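Local atomic coordinates of VP24 (White spot syndrome virus, PDB entry 5HLJ), a protein that serves as a major envelope protein of the virus and is probably held in the viral membrane by a transmembrane helix. Residues Val16-Gly27 and Arg160-Pro170; Val62-Leu73 and Leu93-Thr101. All coordinates share one frame; numbering follows the deposited sequence.

Contact 1: residues Val16-Gly27 and Arg160-Pro170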
loop_
_atom_site.group_PDB
_atom_site.type_symbol
_atom_site.label_atom_id
_atom_site.label_comp_id
_atom_site.label_asym_id
_atom_site.label_seq_id
_atom_site.Cartn_x
_atom_site.Cartn_y
_atom_site.Cartn_z
ATOM N N VAL A 16 1.862 11.384 -17.459
ATOM C CA VAL A 16 0.503 10.993 -17.803
ATOM C C VAL A 16 0.098 9.685 -17.105
ATOM O O VAL A 16 -1.047 9.241 -17.215
ATOM C CB VAL A 16 0.337 10.870 -19.346
ATOM C CG1 VAL A 16 0.238 12.262 -19.986
ATOM C CG2 VAL A 16 1.480 10.066 -19.961
ATOM N N GLU A 17 1.039 9.085 -16.377
ATOM C CA GLU A 17 0.761 7.890 -15.572
ATOM C C GLU A 17 1.298 7.980 -14.150
ATOM O O GLU A 17 2.235 8.731 -13.873
ATOM C CB GLU A 17 1.354 6.641 -16.219
ATOM C CG GLU A 17 0.419 5.906 -17.148
ATOM C CD GLU A 17 1.027 5.710 -18.521
ATOM O OE1 GLU A 17 0.283 5.347 -19.448
ATOM O OE2 GLU A 17 2.254 5.924 -18.677
ATOM N N SER A 18 0.721 7.171 -13.269
ATOM C CA SER A 18 1.183 7.049 -11.898
ATOM C C SER A 18 2.489 6.292 -11.814
ATOM O O SER A 18 2.782 5.467 -12.660
ATOM C CB SER A 18 0.147 6.339 -11.044
ATOM O OG SER A 18 -1.076 7.037 -11.087
ATOM N N GLU A 19 3.264 6.565 -10.775
ATOM C CA GLU A 19 4.503 5.849 -10.564
ATOM C C GLU A 19 4.851 5.823 -9.079
ATOM O O GLU A 19 4.492 6.734 -8.334
ATOM C CB GLU A 19 5.617 6.492 -11.392
ATOM C CG GLU A 19 6.925 5.738 -11.364
ATOM C CD GLU A 19 7.946 6.290 -12.343
ATOM O OE1 GLU A 19 7.600 7.215 -13.125
ATOM O OE2 GLU A 19 9.087 5.780 -12.339
ATOM N N ILE A 20 5.516 4.757 -8.647
ATOM C CA ILE A 20 6.013 4.645 -7.291
ATOM C C ILE A 20 7.453 5.141 -7.207
ATOM O O ILE A 20 8.287 4.781 -8.031
ATOM C CB ILE A 20 5.949 3.201 -6.795
ATOM C CG1 ILE A 20 4.500 2.731 -6.695
ATOM C CG2 ILE A 20 6.560 3.084 -5.437
ATOM C CD1 ILE A 20 3.745 3.355 -5.576
ATOM N N ILE A 21 7.720 5.982 -6.211
ATOM C CA ILE A 21 9.033 6.556 -5.928
ATOM C C ILE A 21 9.578 5.877 -4.678
ATOM O O ILE A 21 8.983 6.002 -3.612
ATOM C CB ILE A 21 8.933 8.095 -5.687
ATOM C CG1 ILE A 21 8.202 8.789 -6.847
ATOM C CG2 ILE A 21 10.288 8.723 -5.455
ATOM C CD1 ILE A 21 8.756 8.452 -8.216
ATOM N N ASN A 22 10.680 5.146 -4.790
ATOM C CA ASN A 22 11.236 4.456 -3.624
ATOM C C ASN A 22 12.489 5.171 -3.123
ATOM O O ASN A 22 13.489 5.257 -3.835
ATOM C CB ASN A 22 11.554 2.991 -3.946
ATOM C CG ASN A 22 10.302 2.171 -4.273
ATOM O OD1 ASN A 22 9.465 1.935 -3.408
ATOM N ND2 ASN A 22 10.179 1.731 -5.528
ATOM N N LEU A 23 12.411 5.694 -1.902
ATOM C CA LEU A 23 13.503 6.438 -1.288
ATOM C C LEU A 23 13.896 5.837 0.059
ATOM O O LEU A 23 13.144 5.067 0.661
ATOM C CB LEU A 23 13.108 7.900 -1.083
ATOM C CG LEU A 23 12.723 8.715 -2.314
ATOM C CD1 LEU A 23 12.393 10.121 -1.886
ATOM C CD2 LEU A 23 13.858 8.710 -3.342
ATOM N N THR A 24 15.066 6.226 0.547
ATOM C CA THR A 24 15.539 5.774 1.844
ATOM C C THR A 24 15.456 6.900 2.872
ATOM O O THR A 24 15.737 8.047 2.550
ATOM C CB THR A 24 16.979 5.238 1.726
ATOM O OG1 THR A 24 16.967 4.092 0.867
ATOM C CG2 THR A 24 17.504 4.811 3.059
ATOM N N ILE A 25 15.036 6.578 4.094
ATOM C CA ILE A 25 14.950 7.574 5.170
ATOM C C ILE A 25 15.395 7.012 6.518
ATOM O O ILE A 25 15.262 5.808 6.784
ATOM C CB ILE A 25 13.514 8.130 5.367
ATOM C CG1 ILE A 25 12.562 7.008 5.775
ATOM C CG2 ILE A 25 13.014 8.901 4.140
ATOM C CD1 ILE A 25 11.117 7.441 5.892
ATOM N N ASN A 26 15.904 7.894 7.375
ATOM C CA ASN A 26 16.269 7.515 8.737
ATOM C C ASN A 26 15.521 8.334 9.786
ATOM O O ASN A 26 15.295 9.524 9.608
ATOM C CB ASN A 26 17.778 7.669 8.958
ATOM C CG ASN A 26 18.592 6.700 8.125
ATOM O OD1 ASN A 26 18.530 5.492 8.326
ATOM N ND2 ASN A 26 19.370 7.230 7.191
ATOM N N GLY A 27 15.133 7.690 10.878
ATOM C CA GLY A 27 14.608 8.413 12.020
ATOM C C GLY A 27 15.690 9.229 12.715
ATOM O O GLY A 27 16.840 8.803 12.791
ATOM N N ARG A 160 16.577 2.729 13.297
ATOM C CA ARG A 160 16.083 3.956 12.677
ATOM C C ARG A 160 15.963 3.919 11.147
ATOM O O ARG A 160 15.486 4.878 10.546
ATOM C CB ARG A 160 16.993 5.127 13.056
ATOM C CG ARG A 160 18.375 5.055 12.427
ATOM C CD ARG A 160 19.233 6.203 12.919
ATOM N NE ARG A 160 20.121 6.702 11.875
ATOM C CZ ARG A 160 21.428 6.483 11.826
ATOM N NH1 ARG A 160 22.022 5.777 12.786
ATOM N NH2 ARG A 160 22.141 6.985 10.821
ATOM N N HIS A 161 16.402 2.833 10.519
ATOM C CA HIS A 161 16.493 2.800 9.068
ATOM C C HIS A 161 15.194 2.369 8.385
ATOM O O HIS A 161 14.681 1.293 8.671
ATOM C CB HIS A 161 17.623 1.869 8.647
ATOM C CG HIS A 161 18.045 2.052 7.223
ATOM N ND1 HIS A 161 18.404 3.281 6.708
ATOM C CD2 HIS A 161 18.175 1.164 6.207
ATOM C CE1 HIS A 161 18.744 3.141 5.441
ATOM N NE2 HIS A 161 18.608 1.864 5.110
ATOM N N TYR A 162 14.672 3.207 7.485
ATOM C CA TYR A 162 13.415 2.898 6.804
ATOM C C TYR A 162 13.464 3.117 5.298
ATOM O O TYR A 162 14.277 3.891 4.788
ATOM C CB TYR A 162 12.258 3.713 7.420
ATOM C CG TYR A 162 11.834 3.082 8.716
ATOM C CD1 TYR A 162 12.511 3.359 9.920
ATOM C CD2 TYR A 162 10.807 2.156 8.742
ATOM C CE1 TYR A 162 12.148 2.724 11.116
ATOM C CE2 TYR A 162 10.441 1.528 9.912
ATOM C CZ TYR A 162 11.112 1.809 11.097
ATOM O OH TYR A 162 10.709 1.157 12.238
ATOM N N LEU A 163 12.590 2.396 4.601
ATOM C CA LEU A 163 12.413 2.518 3.157
ATOM C C LEU A 163 11.062 3.140 2.920
ATOM O O LEU A 163 10.068 2.697 3.486
ATOM C CB LEU A 163 12.508 1.159 2.471
ATOM C CG LEU A 163 13.728 0.329 2.877
ATOM C CD1 LEU A 163 13.691 -1.088 2.281
ATOM C CD2 LEU A 163 14.980 1.076 2.439
ATOM N N LEU A 164 11.028 4.180 2.099
ATOM C CA LEU A 164 9.818 4.945 1.887
ATOM C C LEU A 164 9.293 4.747 0.471
ATOM O O LEU A 164 10.024 4.926 -0.496
ATOM C CB LEU A 164 10.095 6.428 2.149
ATOM C CG LEU A 164 9.022 7.461 1.768
ATOM C CD1 LEU A 164 7.781 7.337 2.656
ATOM C CD2 LEU A 164 9.600 8.885 1.835
ATOM N N SER A 165 8.030 4.365 0.356
ATOM C CA SER A 165 7.375 4.308 -0.938
ATOM C C SER A 165 6.346 5.414 -1.072
ATOM O O SER A 165 5.457 5.538 -0.235
ATOM C CB SER A 165 6.698 2.956 -1.158
ATOM O OG SER A 165 7.636 1.967 -1.520
ATOM N N MET A 166 6.466 6.214 -2.122
ATOM C CA MET A 166 5.451 7.226 -2.410
ATOM C C MET A 166 4.845 6.976 -3.780
ATOM O O MET A 166 5.566 6.701 -4.735
ATOM C CB MET A 166 6.042 8.640 -2.363
ATOM C CG MET A 166 6.705 8.997 -1.053
ATOM S SD MET A 166 7.199 10.738 -0.959
ATOM C CE MET A 166 8.581 10.780 -2.101
ATOM N N ARG A 167 3.528 7.087 -3.893
ATOM C CA ARG A 167 2.919 7.019 -5.207
ATOM C C ARG A 167 2.629 8.408 -5.746
ATOM O O ARG A 167 1.928 9.192 -5.117
ATOM C CB ARG A 167 1.635 6.181 -5.188
ATOM C CG ARG A 167 1.002 6.090 -6.578
ATOM C CD ARG A 167 -0.193 5.140 -6.629
ATOM N NE ARG A 167 -1.064 5.415 -7.779
ATOM C CZ ARG A 167 -1.509 4.483 -8.628
ATOM N NH1 ARG A 167 -1.153 3.204 -8.473
ATOM N NH2 ARG A 167 -2.313 4.825 -9.638
ATOM N N PHE A 168 3.191 8.703 -6.914
ATOM C CA PHE A 168 2.925 9.940 -7.636
ATOM C C PHE A 168 1.874 9.719 -8.713
ATOM O O PHE A 168 1.903 8.708 -9.418
ATOM C CB PHE A 168 4.201 10.484 -8.307
ATOM C CG PHE A 168 5.204 11.074 -7.356
ATOM C CD1 PHE A 168 5.069 10.928 -5.984
ATOM C CD2 PHE A 168 6.300 11.775 -7.847
ATOM C CE1 PHE A 168 6.023 11.470 -5.108
ATOM C CE2 PHE A 168 7.243 12.327 -6.994
ATOM C CZ PHE A 168 7.104 12.174 -5.614
ATOM N N SER A 169 0.968 10.677 -8.877
ATOM C CA SER A 169 0.045 10.631 -10.006
ATOM C C SER A 169 -0.199 12.034 -10.568
ATOM O O SER A 169 -0.010 13.026 -9.872
ATOM C CB SER A 169 -1.271 9.945 -9.595
ATOM O OG SER A 169 -1.890 10.625 -8.527
ATOM N N PRO A 170 -0.598 12.121 -11.843
ATOM C CA PRO A 170 -0.782 13.436 -12.462
ATOM C C PRO A 170 -2.006 14.167 -11.948
ATOM O O PRO A 170 -3.007 13.532 -11.638
ATOM C CB PRO A 170 -0.956 13.105 -13.955
ATOM C CG PRO A 170 -0.529 11.676 -14.105
ATOM C CD PRO A 170 -0.822 11.026 -12.805
HETATM O O HOH W 1 11.340 2.046 -0.930
#
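Strands 19-27 and 161-170 run antiparallel, 154° between their directions, and backbone hydrogen bonds join them from Glu19 and Phe168 to the last, in which Gly27 N donates to O of the loop residue Arg160. They are adjacent strands of the mixed VP24 beta-sheet, flanked by strands 33-42 and 105-114. The face carrying Ile21, Leu23, Ile25, Leu164, Met166 and Phe168 is buried and largely apolar; at its end Glu19 is the exception, its carboxylate taken by the backbone N atoms of Asn45 and Arg44. The methylene CG1 of Ile21 stands 3.5 Å from the centroid of the Phe168 ring, a CH-pi contact almost on the ring normal. Unbranched Met166 reaches with CE to Leu23 CD1. CG1 of Ile25, set between its backbone N and carbonyl carbon (chi1 62°), lies 3.7 Å from Tyr162 CB. Phe147 packs on Ile25 and Leu164, and Leu145 on Met166.

The other face is more polar and partly meets a second subunit, whose Arg167 packs on Ile20. Ser165 OG donates to Asn22 OD1 at 2.6 Å, and a water donates to the same oxygen. Farther along, His161 ND1 donates a hydrogen bond to Asn26 OD1 at 2.7 Å, the oxygen lying 4° out of the imidazole plane.

Contact 2: residues Val62-Leu73 and Leu93-Thr101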
loop_
_atom_site.group_PDB
_atom_site.type_symbol
_atom_site.label_atom_id
_atom_site.label_comp_id
_atom_site.label_asym_id
_atom_site.label_seq_id
_atom_site.Cartn_x
_atom_site.Cartn_y
_atom_site.Cartn_z
ATOM N N VAL A 62 15.698 25.380 -5.530
ATOM C CA VAL A 62 15.286 25.554 -6.925
ATOM C C VAL A 62 16.454 25.603 -7.921
ATOM O O VAL A 62 16.242 25.743 -9.128
ATOM C CB VAL A 62 14.434 26.835 -7.117
ATOM C CG1 VAL A 62 13.185 26.779 -6.231
ATOM C CG2 VAL A 62 15.249 28.091 -6.859
ATOM N N LYS A 63 17.681 25.479 -7.428
ATOM C CA LYS A 63 18.847 25.483 -8.312
ATOM C C LYS A 63 19.391 24.072 -8.575
ATOM O O LYS A 63 20.243 23.879 -9.443
ATOM C CB LYS A 63 19.947 26.367 -7.720
ATOM C CG LYS A 63 19.468 27.795 -7.438
ATOM C CD LYS A 63 20.608 28.798 -7.292
ATOM C CE LYS A 63 21.222 28.764 -5.917
ATOM N NZ LYS A 63 22.107 29.949 -5.706
ATOM N N LYS A 64 18.895 23.084 -7.831
ATOM C CA LYS A 64 19.387 21.722 -7.972
ATOM C C LYS A 64 19.062 21.145 -9.344
ATOM O O LYS A 64 18.144 21.602 -10.028
ATOM C CB LYS A 64 18.818 20.833 -6.879
ATOM C CG LYS A 64 19.081 21.344 -5.497
ATOM C CD LYS A 64 20.551 21.388 -5.178
ATOM C CE LYS A 64 20.769 21.946 -3.793
ATOM N NZ LYS A 64 22.176 21.783 -3.348
ATOM N N LYS A 65 19.835 20.143 -9.742
ATOM C CA LYS A 65 19.745 19.597 -11.090
ATOM C C LYS A 65 18.784 18.415 -11.116
ATOM O O LYS A 65 19.203 17.257 -10.992
ATOM C CB LYS A 65 21.117 19.160 -11.593
ATOM C CG LYS A 65 21.915 20.283 -12.234
ATOM C CD LYS A 65 23.414 20.082 -12.051
ATOM C CE LYS A 65 24.214 20.998 -12.977
ATOM N NZ LYS A 65 25.671 20.804 -12.738
ATOM N N GLY A 66 17.501 18.706 -11.306
ATOM C CA GLY A 66 16.494 17.670 -11.362
ATOM C C GLY A 66 15.161 18.255 -11.727
ATOM O O GLY A 66 15.031 19.455 -11.890
ATOM N N ASP A 67 14.166 17.392 -11.843
ATOM C CA ASP A 67 12.826 17.819 -12.199
ATOM C C ASP A 67 11.929 17.992 -10.967
ATOM O O ASP A 67 10.988 18.796 -10.965
ATOM C CB ASP A 67 12.206 16.810 -13.173
ATOM C CG ASP A 67 12.981 16.717 -14.485
ATOM O OD1 ASP A 67 12.775 17.598 -15.350
ATOM O OD2 ASP A 67 13.787 15.767 -14.648
ATOM N N ILE A 68 12.235 17.218 -9.930
ATOM C CA ILE A 68 11.538 17.255 -8.650
ATOM C C ILE A 68 12.608 17.238 -7.558
ATOM O O ILE A 68 13.440 16.325 -7.528
ATOM C CB ILE A 68 10.569 16.054 -8.480
ATOM C CG1 ILE A 68 9.483 16.072 -9.556
ATOM C CG2 ILE A 68 9.935 16.064 -7.122
ATOM C CD1 ILE A 68 8.648 14.802 -9.601
ATOM N N ILE A 69 12.611 18.251 -6.691
ATOM C CA ILE A 69 13.671 18.407 -5.702
ATOM C C ILE A 69 13.091 18.324 -4.305
ATOM O O ILE A 69 12.144 19.048 -3.972
ATOM C CB ILE A 69 14.415 19.773 -5.843
ATOM C CG1 ILE A 69 14.515 20.200 -7.305
ATOM C CG2 ILE A 69 15.798 19.717 -5.177
ATOM C CD1 ILE A 69 15.407 19.310 -8.147
ATOM N N LEU A 70 13.669 17.467 -3.474
ATOM C CA LEU A 70 13.172 17.279 -2.129
ATOM C C LEU A 70 14.246 17.559 -1.092
ATOM O O LEU A 70 15.423 17.270 -1.317
ATOM C CB LEU A 70 12.656 15.855 -1.930
ATOM C CG LEU A 70 11.580 15.281 -2.846
ATOM C CD1 LEU A 70 12.189 14.662 -4.094
ATOM C CD2 LEU A 70 10.797 14.254 -2.067
ATOM N N THR A 71 13.825 18.106 0.049
ATOM C CA THR A 71 14.674 18.196 1.229
ATOM C C THR A 71 13.826 17.926 2.482
ATOM O O THR A 71 12.670 18.333 2.558
ATOM C CB THR A 71 15.379 19.588 1.338
ATOM O OG1 THR A 71 16.258 19.598 2.464
ATOM C CG2 THR A 71 14.361 20.717 1.493
ATOM N N SER A 72 14.385 17.206 3.443
ATOM C CA SER A 72 13.742 17.055 4.736
ATOM C C SER A 72 14.327 18.082 5.699
ATOM O O SER A 72 15.538 18.315 5.698
ATOM C CB SER A 72 13.915 15.635 5.273
ATOM O OG SER A 72 15.274 15.241 5.269
ATOM N N LEU A 73 13.461 18.721 6.482
ATOM C CA LEU A 73 13.884 19.746 7.443
ATOM C C LEU A 73 13.908 19.164 8.845
ATOM O O LEU A 73 13.110 18.292 9.185
ATOM C CB LEU A 73 12.966 20.984 7.398
ATOM C CG LEU A 73 12.773 21.687 6.050
ATOM C CD1 LEU A 73 12.068 23.044 6.210
ATOM C CD2 LEU A 73 14.091 21.838 5.286
ATOM N N LEU A 93 7.922 13.398 9.029
ATOM C CA LEU A 93 8.681 13.873 7.885
ATOM C C LEU A 93 8.142 15.259 7.525
ATOM O O LEU A 93 6.961 15.402 7.219
ATOM C CB LEU A 93 8.563 12.920 6.684
ATOM C CG LEU A 93 9.174 13.524 5.414
ATOM C CD1 LEU A 93 10.717 13.525 5.488
ATOM C CD2 LEU A 93 8.663 12.851 4.145
ATOM N N TYR A 94 8.989 16.279 7.600
ATOM C CA TYR A 94 8.590 17.611 7.178
ATOM C C TYR A 94 9.456 17.971 5.982
ATOM O O TYR A 94 10.628 18.352 6.136
ATOM C CB TYR A 94 8.740 18.637 8.318
ATOM C CG TYR A 94 8.142 19.995 7.995
ATOM C CD1 TYR A 94 6.907 20.382 8.509
ATOM C CD2 TYR A 94 8.813 20.887 7.161
ATOM C CE1 TYR A 94 6.362 21.636 8.196
ATOM C CE2 TYR A 94 8.282 22.116 6.841
ATOM C CZ TYR A 94 7.060 22.496 7.356
ATOM O OH TYR A 94 6.556 23.739 7.007
ATOM N N ALA A 95 8.890 17.831 4.786
ATOM C CA ALA A 95 9.686 17.960 3.576
ATOM C C ALA A 95 9.260 19.143 2.726
ATOM O O ALA A 95 8.088 19.519 2.706
ATOM C CB ALA A 95 9.612 16.677 2.754
ATOM N N ARG A 96 10.231 19.718 2.020
ATOM C CA ARG A 96 9.967 20.758 1.043
ATOM C C ARG A 96 10.256 20.157 -0.320
ATOM O O ARG A 96 11.323 19.574 -0.544
ATOM C CB ARG A 96 10.822 22.010 1.311
ATOM C CG ARG A 96 10.626 22.624 2.714
ATOM C CD ARG A 96 9.329 23.431 2.820
ATOM N NE ARG A 96 9.389 24.658 2.016
ATOM C CZ ARG A 96 8.322 25.346 1.620
ATOM N NH1 ARG A 96 7.105 24.927 1.946
ATOM N NH2 ARG A 96 8.464 26.441 0.880
ATOM N N VAL A 97 9.295 20.267 -1.223
ATOM C CA VAL A 97 9.386 19.591 -2.500
ATOM C C VAL A 97 9.161 20.569 -3.633
ATOM O O VAL A 97 8.084 21.151 -3.764
ATOM C CB VAL A 97 8.364 18.424 -2.615
ATOM C CG1 VAL A 97 8.504 17.705 -3.960
ATOM C CG2 VAL A 97 8.545 17.439 -1.483
ATOM N N TYR A 98 10.188 20.729 -4.464
ATOM C CA TYR A 98 10.094 21.575 -5.634
ATOM C C TYR A 98 9.640 20.758 -6.836
ATOM O O TYR A 98 10.349 19.867 -7.295
ATOM C CB TYR A 98 11.439 22.255 -5.918
ATOM C CG TYR A 98 11.407 23.249 -7.058
ATOM C CD1 TYR A 98 10.319 24.098 -7.231
ATOM C CD2 TYR A 98 12.482 23.365 -7.939
ATOM C CE1 TYR A 98 10.282 25.011 -8.265
ATOM C CE2 TYR A 98 12.456 24.286 -8.980
ATOM C CZ TYR A 98 11.357 25.105 -9.137
ATOM O OH TYR A 98 11.319 26.025 -10.166
ATOM N N ASN A 99 8.448 21.069 -7.330
ATOM C CA ASN A 99 7.910 20.454 -8.528
ATOM C C ASN A 99 8.189 21.340 -9.731
ATOM O O ASN A 99 7.486 22.334 -9.978
ATOM C CB ASN A 99 6.403 20.197 -8.387
ATOM C CG ASN A 99 5.779 19.628 -9.664
ATOM O OD1 ASN A 99 6.486 19.190 -10.575
ATOM N ND2 ASN A 99 4.446 19.632 -9.728
ATOM N N ASN A 100 9.221 20.971 -10.480
ATOM C CA ASN A 100 9.589 21.703 -11.678
ATOM C C ASN A 100 9.303 20.880 -12.937
ATOM O O ASN A 100 10.084 20.896 -13.879
ATOM C CB ASN A 100 11.068 22.105 -11.630
ATOM C CG ASN A 100 11.385 23.293 -12.540
ATOM O OD1 ASN A 100 10.485 24.001 -13.014
ATOM N ND2 ASN A 100 12.664 23.520 -12.771
ATOM N N THR A 101 8.190 20.151 -12.928
ATOM C CA THR A 101 7.666 19.508 -14.124
ATOM C C THR A 101 6.598 20.427 -14.726
ATOM O O THR A 101 6.345 21.518 -14.213
ATOM C CB THR A 101 7.062 18.103 -13.832
ATOM O OG1 THR A 101 5.804 18.236 -13.155
ATOM C CG2 THR A 101 8.001 17.259 -12.982
HETATM O O HOH W 2 14.260 26.334 -11.322
HETATM O O HOH W 3 14.405 22.153 -11.516
HETATM O O HOH W 4 11.699 16.619 7.611
#
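Val62 lies across one face of the Tyr98 ring, its CG1 3.7 Å from the centroid and over the centre, a CH-pi contact that suits a compact branched residue. Ile69 meets the same ring at its edge, with CG1 3.8 Å from Tyr98 CD2. Tyr98 CG is anti to the backbone N (chi1 -175°), which lays the ring beside Ile69 with Val62 over its face. A water joins Tyr98 OH to Val62 O.

At the far end of the ladder Leu73 CD1 lies 3.8 Å from Arg96 CG and also near Tyr94 CE2. Thr71 CG2 packs on Arg96 CB, leaving the polar ends of both residues to other partners: Thr71 OG1 bonds to Gly53 O, and the guanidinium of Arg96 makes a salt bridge with Asp58.

These residues sit on an antiparallel beta ladder, strands 68-72 and 93-99, with paired backbone bonds at Ile69-Tyr98 and Thr71-Arg96. On the face opposite Ile69, Thr71 and Tyr98, Leu70 CD2 lies alongside Val97 CG2 at 3.9 Å, and Ile68 CG2 touches Val97 CG1; Phe36 of strand 33-42 packs against Leu70 and Ala95.

Beyond the strand, Asn100 N donates to Asp67 O at 2.8 Å. Asn99 OD1 shapes the turn there, accepting from Thr101 N in an Asx turn and, on an in-plane lone pair, from Thr101 OG1 at 2.8 Å.

In the fold
From the N terminus the chain enters strand 19-28, whose partner in contact 1 arrives only at 161-170, so this pairing closes a loop of 132 intervening residues. Strands 33-42 and 48-51 follow within it, then contact 2 closes a shorter loop of 19 residues between 62-73 and 93-101. Contact 2 is therefore wholly enclosed by contact 1, and the two do not cross. Both belong to one mixed sheet, in which 48-51 and 33-42 separate strand 68-72 from strand 19-28. Their centres lie about 14 Å apart, yet they meet directly: Phe168 CE2 packs on Ile68 CD1 at 3.9 Å, and Met166 CE approaches Leu70 CD2.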